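Local coordinates for tetratricopeptide TPR_2 repeat protein (Thermobaculum terrenum, PDB 5DJS), which is of unknown function but joins tetratricopeptide repeats to a GT-B-type glycosyltransferase family 41 region and carries bound uridine-5'-diphosphate, at residues 280-292 with 442-454. The protein carries 1 engineered substitution. Sequence-based numbering, arbitrary orientation.
Sequences DYLVGDQHLCPPG and DMAGRATSSLLRW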
ATOM      1  N   ASP A 280      -2.742 -15.169  13.071  1.00 43.27           N
ATOM      2  CA  ASP A 280      -3.865 -15.437  13.968  1.00 43.16           C
ATOM      3  C   ASP A 280      -4.949 -14.412  13.743  1.00 43.35           C
ATOM      4  O   ASP A 280      -6.115 -14.772  13.597  1.00 45.06           O
ATOM      5  CB  ASP A 280      -3.427 -15.405  15.447  1.00 43.49           C
ATOM      6  CG  ASP A 280      -2.233 -16.316  15.748  1.00 42.25           C
ATOM      7  OD1 ASP A 280      -2.330 -17.541  15.487  1.00 41.75           O
ATOM      8  OD2 ASP A 280      -1.203 -15.796  16.256  1.00 38.72           O
ATOM      9  N   TYR A 281      -4.555 -13.137  13.716  1.00 46.32           N
ATOM     10  CA  TYR A 281      -5.499 -12.009  13.616  1.00 48.02           C
ATOM     11  C   TYR A 281      -5.217 -11.048  12.460  1.00 46.05           C
ATOM     12  O   TYR A 281      -4.071 -10.831  12.080  1.00 47.99           O
ATOM     13  CB  TYR A 281      -5.503 -11.230  14.931  1.00 49.84           C
ATOM     14  CG  TYR A 281      -5.970 -12.078  16.084  1.00 50.40           C
ATOM     15  CD1 TYR A 281      -7.331 -12.267  16.319  1.00 51.12           C
ATOM     16  CD2 TYR A 281      -5.059 -12.719  16.916  1.00 50.87           C
ATOM     17  CE1 TYR A 281      -7.774 -13.048  17.370  1.00 52.47           C
ATOM     18  CE2 TYR A 281      -5.489 -13.511  17.968  1.00 52.77           C
ATOM     19  CZ  TYR A 281      -6.849 -13.668  18.191  1.00 52.25           C
ATOM     20  OH  TYR A 281      -7.283 -14.444  19.228  1.00 51.40           O
ATOM     21  N   LEU A 282      -6.288 -10.493  11.906  1.00 44.68           N
ATOM     22  CA  LEU A 282      -6.221  -9.347  11.016  1.00 44.98           C
ATOM     23  C   LEU A 282      -7.064  -8.237  11.660  1.00 44.98           C
ATOM     24  O   LEU A 282      -8.258  -8.435  11.897  1.00 47.17           O
ATOM     25  CB  LEU A 282      -6.763  -9.725   9.639  1.00 45.81           C
ATOM     26  CG  LEU A 282      -6.664  -8.658   8.537  1.00 46.19           C
ATOM     27  CD1 LEU A 282      -6.475  -9.285   7.159  1.00 45.53           C
ATOM     28  CD2 LEU A 282      -7.881  -7.748   8.524  1.00 47.62           C
ATOM     29  N   VAL A 283      -6.451  -7.088  11.943  1.00 43.88           N
ATOM     30  CA  VAL A 283      -7.139  -5.944  12.597  1.00 43.90           C
ATOM     31  C   VAL A 283      -7.780  -4.966  11.583  1.00 43.74           C
ATOM     32  O   VAL A 283      -7.082  -4.174  10.937  1.00 38.77           O
ATOM     33  CB  VAL A 283      -6.167  -5.159  13.509  1.00 43.60           C
ATOM     34  CG1 VAL A 283      -6.859  -3.972  14.161  1.00 44.80           C
ATOM     35  CG2 VAL A 283      -5.589  -6.068  14.578  1.00 43.20           C
ATOM     36  N   GLY A 284      -9.109  -5.027  11.467  1.00 44.51           N
ATOM     37  CA  GLY A 284      -9.885  -4.136  10.593  1.00 44.45           C
ATOM     38  C   GLY A 284     -10.840  -3.266  11.397  1.00 46.55           C
ATOM     39  O   GLY A 284     -10.481  -2.752  12.468  1.00 45.10           O
ATOM     40  N   ASP A 285     -12.050  -3.086  10.871  1.00 46.42           N
ATOM     41  CA  ASP A 285     -13.128  -2.407  11.609  1.00 46.57           C
ATOM     42  C   ASP A 285     -14.507  -2.790  11.061  1.00 48.37           C
ATOM     43  O   ASP A 285     -14.599  -3.532  10.076  1.00 56.87           O
ATOM     44  CB  ASP A 285     -12.906  -0.885  11.678  1.00 44.33           C
ATOM     45  CG  ASP A 285     -13.265  -0.153  10.401  1.00 42.63           C
ATOM     46  OD1 ASP A 285     -14.426  -0.279   9.948  1.00 39.52           O
ATOM     47  OD2 ASP A 285     -12.407   0.613   9.899  1.00 41.17           O
ATOM     48  N   GLN A 286     -15.564  -2.293  11.698  1.00 46.44           N
ATOM     49  CA  GLN A 286     -16.923  -2.804  11.460  1.00 47.93           C
ATOM     50  C   GLN A 286     -17.521  -2.426  10.115  1.00 45.78           C
ATOM     51  O   GLN A 286     -18.327  -3.175   9.575  1.00 44.92           O
ATOM     52  CB  GLN A 286     -17.859  -2.355  12.573  1.00 50.21           C
ATOM     53  CG  GLN A 286     -17.491  -2.923  13.926  1.00 52.03           C
ATOM     54  CD  GLN A 286     -18.410  -2.424  15.016  1.00 55.96           C
ATOM     55  OE1 GLN A 286     -18.575  -1.211  15.200  1.00 60.38           O
ATOM     56  NE2 GLN A 286     -19.021  -3.348  15.745  1.00 56.57           N
ATOM     57  N   HIS A 287     -17.129  -1.269   9.588  1.00 46.08           N
ATOM     58  CA  HIS A 287     -17.516  -0.857   8.237  1.00 45.96           C
ATOM     59  C   HIS A 287     -16.597  -1.470   7.185  1.00 43.93           C
ATOM     60  O   HIS A 287     -17.056  -1.878   6.110  1.00 40.51           O
ATOM     61  CB  HIS A 287     -17.500   0.661   8.118  1.00 48.85           C
ATOM     62  CG  HIS A 287     -18.427   1.350   9.074  1.00 53.23           C
ATOM     63  ND1 HIS A 287     -19.696   0.886   9.349  1.00 54.64           N
ATOM     64  CD2 HIS A 287     -18.275   2.484   9.800  1.00 53.55           C
ATOM     65  CE1 HIS A 287     -20.280   1.697  10.214  1.00 56.64           C
ATOM     66  NE2 HIS A 287     -19.438   2.673  10.503  1.00 57.07           N
ATOM     67  N   LEU A 288     -15.306  -1.540   7.505  1.00 42.68           N
ATOM     68  CA  LEU A 288     -14.283  -2.051   6.587  1.00 43.29           C
ATOM     69  C   LEU A 288     -14.428  -3.531   6.228  1.00 41.81           C
ATOM     70  O   LEU A 288     -14.154  -3.902   5.086  1.00 38.35           O
ATOM     71  CB  LEU A 288     -12.875  -1.797   7.156  1.00 44.20           C
ATOM     72  CG  LEU A 288     -11.670  -2.146   6.264  1.00 46.18           C
ATOM     73  CD1 LEU A 288     -11.658  -1.306   4.995  1.00 45.66           C
ATOM     74  CD2 LEU A 288     -10.367  -1.960   7.018  1.00 46.51           C
ATOM     75  N   CYS A 289     -14.844  -4.354   7.196  1.00 41.99           N
ATOM     76  CA  CYS A 289     -14.961  -5.813   7.042  1.00 41.46           C
ATOM     77  C   CYS A 289     -16.442  -6.214   7.153  1.00 42.59           C
ATOM     78  O   CYS A 289     -16.965  -6.308   8.268  1.00 45.55           O
ATOM     79  CB  CYS A 289     -14.145  -6.523   8.147  1.00 41.46           C
ATOM     80  SG  CYS A 289     -12.416  -6.001   8.362  1.00 40.86           S
ATOM     81  N   PRO A 290     -17.131  -6.458   6.013  1.00 43.72           N
ATOM     82  CA  PRO A 290     -18.597  -6.662   6.072  1.00 44.62           C
ATOM     83  C   PRO A 290     -19.040  -7.948   6.773  1.00 45.11           C
ATOM     84  O   PRO A 290     -18.236  -8.845   6.920  1.00 44.11           O
ATOM     85  CB  PRO A 290     -19.012  -6.688   4.596  1.00 44.46           C
ATOM     86  CG  PRO A 290     -17.793  -7.126   3.866  1.00 44.76           C
ATOM     87  CD  PRO A 290     -16.627  -6.556   4.632  1.00 44.68           C
ATOM     88  N   PRO A 291     -20.311  -8.030   7.207  1.00 49.51           N
ATOM     89  CA  PRO A 291     -20.844  -9.155   8.000  1.00 52.80           C
ATOM     90  C   PRO A 291     -20.468 -10.604   7.611  1.00 55.67           C
ATOM     91  O   PRO A 291     -20.010 -11.355   8.487  1.00 60.79           O
ATOM     92  CB  PRO A 291     -22.358  -8.946   7.902  1.00 53.22           C
ATOM     93  CG  PRO A 291     -22.496  -7.462   7.895  1.00 52.84           C
ATOM     94  CD  PRO A 291     -21.303  -6.938   7.120  1.00 51.51           C
ATOM     95  N   GLY A 292     -20.643 -10.994   6.346  1.00 53.87           N
ATOM     96  CA  GLY A 292     -20.409 -12.399   5.929  1.00 54.12           C
ATOM     97  C   GLY A 292     -19.034 -12.700   5.341  1.00 54.77           C
ATOM     98  O   GLY A 292     -18.889 -13.614   4.524  1.00 50.93           O
ATOM     99  N   ASP A 442     -16.458  -5.952  -0.122  1.00 52.46           N
ATOM    100  CA  ASP A 442     -15.062  -6.342  -0.288  1.00 49.31           C
ATOM    101  C   ASP A 442     -14.174  -5.400   0.518  1.00 44.00           C
ATOM    102  O   ASP A 442     -14.272  -4.186   0.384  1.00 44.11           O
ATOM    103  CB  ASP A 442     -14.704  -6.222  -1.782  1.00 53.43           C
ATOM    104  CG  ASP A 442     -13.266  -6.526  -2.078  1.00 57.33           C
ATOM    105  OD1 ASP A 442     -12.669  -7.419  -1.430  1.00 65.33           O
ATOM    106  OD2 ASP A 442     -12.743  -5.871  -2.995  1.00 56.25           O
ATOM    107  N   MET A 443     -13.293  -5.945   1.334  1.00 39.59           N
ATOM    108  CA  MET A 443     -12.434  -5.114   2.173  1.00 40.31           C
ATOM    109  C   MET A 443     -11.563  -4.147   1.355  1.00 37.47           C
ATOM    110  O   MET A 443     -11.445  -2.973   1.709  1.00 35.07           O
ATOM    111  CB  MET A 443     -11.566  -5.998   3.083  1.00 43.81           C
ATOM    112  CG  MET A 443     -10.552  -5.250   3.927  1.00 47.05           C
ATOM    113  SD  MET A 443      -9.757  -6.264   5.180  1.00 56.93           S
ATOM    114  CE  MET A 443      -8.346  -5.221   5.520  1.00 54.05           C
ATOM    115  N   ALA A 444     -10.977  -4.633   0.259  1.00 36.37           N
ATOM    116  CA  ALA A 444     -10.084  -3.809  -0.582  1.00 35.69           C
ATOM    117  C   ALA A 444     -10.782  -2.589  -1.198  1.00 35.55           C
ATOM    118  O   ALA A 444     -10.118  -1.579  -1.468  1.00 35.39           O
ATOM    119  CB  ALA A 444      -9.443  -4.650  -1.678  1.00 34.70           C
ATOM    120  N   GLY A 445     -12.101  -2.688  -1.408  1.00 35.65           N
ATOM    121  CA  GLY A 445     -12.933  -1.562  -1.865  1.00 37.26           C
ATOM    122  C   GLY A 445     -13.727  -0.836  -0.783  1.00 39.56           C
ATOM    123  O   GLY A 445     -14.825  -0.344  -1.065  1.00 39.10           O
ATOM    124  N   ARG A 446     -13.189  -0.768   0.447  1.00 40.98           N
ATOM    125  CA  ARG A 446     -13.897  -0.173   1.602  1.00 39.27           C
ATOM    126  C   ARG A 446     -13.053   0.691   2.544  1.00 39.83           C
ATOM    127  O   ARG A 446     -13.552   1.119   3.587  1.00 41.40           O
ATOM    128  CB  ARG A 446     -14.561  -1.285   2.420  1.00 39.05           C
ATOM    129  CG  ARG A 446     -15.809  -1.865   1.786  1.00 38.64           C
ATOM    130  CD  ARG A 446     -16.251  -3.110   2.523  1.00 38.75           C
ATOM    131  NE  ARG A 446     -17.256  -2.809   3.530  1.00 41.86           N
ATOM    132  CZ  ARG A 446     -18.574  -2.944   3.376  1.00 45.53           C
ATOM    133  NH1 ARG A 446     -19.109  -3.387   2.237  1.00 48.37           N
ATOM    134  NH2 ARG A 446     -19.381  -2.639   4.386  1.00 47.47           N
ATOM    135  N   ALA A 447     -11.800   0.967   2.207  1.00 40.29           N
ATOM    136  CA  ALA A 447     -10.970   1.797   3.082  1.00 43.02           C
ATOM    137  C   ALA A 447     -11.586   3.197   3.261  1.00 46.97           C
ATOM    138  O   ALA A 447     -11.582   3.745   4.367  1.00 45.04           O
ATOM    139  CB  ALA A 447      -9.548   1.902   2.546  1.00 41.45           C
ATOM    140  N   THR A 448     -12.122   3.758   2.178  1.00 49.11           N
ATOM    141  CA  THR A 448     -12.731   5.090   2.217  1.00 51.90           C
ATOM    142  C   THR A 448     -14.180   5.045   2.678  1.00 50.88           C
ATOM    143  O   THR A 448     -14.602   5.903   3.457  1.00 49.10           O
ATOM    144  CB  THR A 448     -12.687   5.774   0.845  1.00 52.60           C
ATOM    145  OG1 THR A 448     -13.213   4.881  -0.149  1.00 64.89           O
ATOM    146  CG2 THR A 448     -11.330   6.107   0.483  1.00 48.61           C
ATOM    147  N   SER A 449     -14.943   4.059   2.203  1.00 49.56           N
ATOM    148  CA  SER A 449     -16.319   3.904   2.667  1.00 52.79           C
ATOM    149  C   SER A 449     -16.337   3.928   4.209  1.00 53.64           C
ATOM    150  O   SER A 449     -17.125   4.657   4.796  1.00 54.67           O
ATOM    151  CB  SER A 449     -16.988   2.636   2.100  1.00 51.92           C
ATOM    152  OG  SER A 449     -16.605   1.478   2.815  1.00 56.38           O
ATOM    153  N   SER A 450     -15.432   3.176   4.842  1.00 53.30           N
ATOM    154  CA  SER A 450     -15.329   3.118   6.303  1.00 53.20           C
ATOM    155  C   SER A 450     -14.972   4.481   6.898  1.00 51.26           C
ATOM    156  O   SER A 450     -15.703   5.005   7.741  1.00 49.01           O
ATOM    157  CB  SER A 450     -14.288   2.071   6.725  1.00 55.48           C
ATOM    158  OG  SER A 450     -14.151   2.009   8.137  1.00 57.10           O
ATOM    159  N   LEU A 451     -13.852   5.041   6.443  1.00 49.66           N
ATOM    160  CA  LEU A 451     -13.374   6.369   6.882  1.00 48.53           C
ATOM    161  C   LEU A 451     -14.519   7.377   6.910  1.00 49.86           C
ATOM    162  O   LEU A 451     -14.774   8.003   7.932  1.00 50.22           O
ATOM    163  CB  LEU A 451     -12.262   6.895   5.949  1.00 47.26           C
ATOM    164  CG  LEU A 451     -11.244   7.953   6.422  1.00 46.69           C
ATOM    165  CD1 LEU A 451     -10.851   8.865   5.269  1.00 45.30           C
ATOM    166  CD2 LEU A 451     -11.703   8.809   7.591  1.00 48.55           C
ATOM    167  N   LEU A 452     -15.209   7.502   5.777  1.00 49.78           N
ATOM    168  CA  LEU A 452     -16.310   8.445   5.624  1.00 47.61           C
ATOM    169  C   LEU A 452     -17.475   8.169   6.592  1.00 49.75           C
ATOM    170  O   LEU A 452     -17.998   9.100   7.216  1.00 50.15           O
ATOM    171  CB  LEU A 452     -16.807   8.453   4.169  1.00 45.52           C
ATOM    172  CG  LEU A 452     -15.843   8.983   3.093  1.00 43.97           C
ATOM    173  CD1 LEU A 452     -16.458   8.796   1.723  1.00 42.39           C
ATOM    174  CD2 LEU A 452     -15.479  10.445   3.298  1.00 45.79           C
ATOM    175  N   ARG A 453     -17.868   6.905   6.731  1.00 50.72           N
ATOM    176  CA  ARG A 453     -18.922   6.535   7.685  1.00 53.22           C
ATOM    177  C   ARG A 453     -18.553   6.923   9.134  1.00 53.83           C
ATOM    178  O   ARG A 453     -19.349   7.545   9.835  1.00 52.41           O
ATOM    179  CB  ARG A 453     -19.238   5.042   7.601  1.00 54.74           C
ATOM    180  CG  ARG A 453     -20.010   4.636   6.354  1.00 57.45           C
ATOM    181  CD  ARG A 453     -20.626   3.248   6.502  1.00 59.89           C
ATOM    182  NE  ARG A 453     -21.372   2.840   5.308  1.00 63.05           N
ATOM    183  CZ  ARG A 453     -22.582   3.293   4.945  1.00 64.59           C
ATOM    184  NH1 ARG A 453     -23.245   4.202   5.669  1.00 62.63           N
ATOM    185  NH2 ARG A 453     -23.142   2.827   3.827  1.00 65.79           N
ATOM    186  N   TRP A 454     -17.331   6.592   9.551  1.00 53.70           N
ATOM    187  CA  TRP A 454     -16.838   6.946  10.893  1.00 52.36           C
ATOM    188  C   TRP A 454     -16.669   8.451  11.130  1.00 52.48           C
ATOM    189  O   TRP A 454     -16.678   8.884  12.279  1.00 58.09           O
ATOM    190  CB  TRP A 454     -15.503   6.250  11.195  1.00 51.06           C
ATOM    191  CG  TRP A 454     -15.601   4.769  11.383  1.00 51.82           C
ATOM    192  CD1 TRP A 454     -14.977   3.814  10.644  1.00 51.90           C
ATOM    193  CD2 TRP A 454     -16.359   4.073  12.384  1.00 53.46           C
ATOM    194  NE1 TRP A 454     -15.295   2.560  11.116  1.00 53.32           N
ATOM    195  CE2 TRP A 454     -16.137   2.689  12.188  1.00 55.01           C
ATOM    196  CE3 TRP A 454     -17.202   4.483  13.425  1.00 53.02           C
ATOM    197  CZ2 TRP A 454     -16.735   1.708  12.992  1.00 57.20           C
ATOM    198  CZ3 TRP A 454     -17.797   3.509  14.230  1.00 54.62           C
ATOM    199  CH2 TRP A 454     -17.559   2.136  14.006  1.00 57.27           C
TER
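Asp285, at the end of strand 281-285, receives two side chains of helix 447-454. Ser450 OG donates to Asp285 OD2 at 2.8 Å, on the syn lone pair. Trp454 NE1 reaches Asp285 OD1 at 3.2 Å, almost straight (175°) and in its own ring plane, but from above the carboxylate. From the opposite face Leu288 N donates to Asp285 OD1 at 2.9 Å, closing an Asx motif. Tyr308 N adds a weak bond to OD2. Asp285 is buried, and these bonds should fix its rotation. The same turn presents His287 O to Arg446, the N-cap residue. Arg446 NE (2.8 Å) and NH2 (3.0 Å) both bind this one oxygen side-on, while Pro290 lies over a guanidinium face. Arg446 NH1 is satisfied by Gly440 O. The His287 ring has Arg453 CD over one face, and its CD2 sits over the Trp454 ring with the planes at 42°. Arg453 NE forms a salt bridge with Glu439. Met443's extended chain carries CE to Leu282 and Leu288. The contact joins the lobes built on the two parallel sheets, as in the GT-B fold. Strand 281-285 runs between strands 263-266 and 300-304; helix 447-454 also packs on helix 423-430, with Ala447's side chain about 7 Å from the bound uridine-5'-diphosphate.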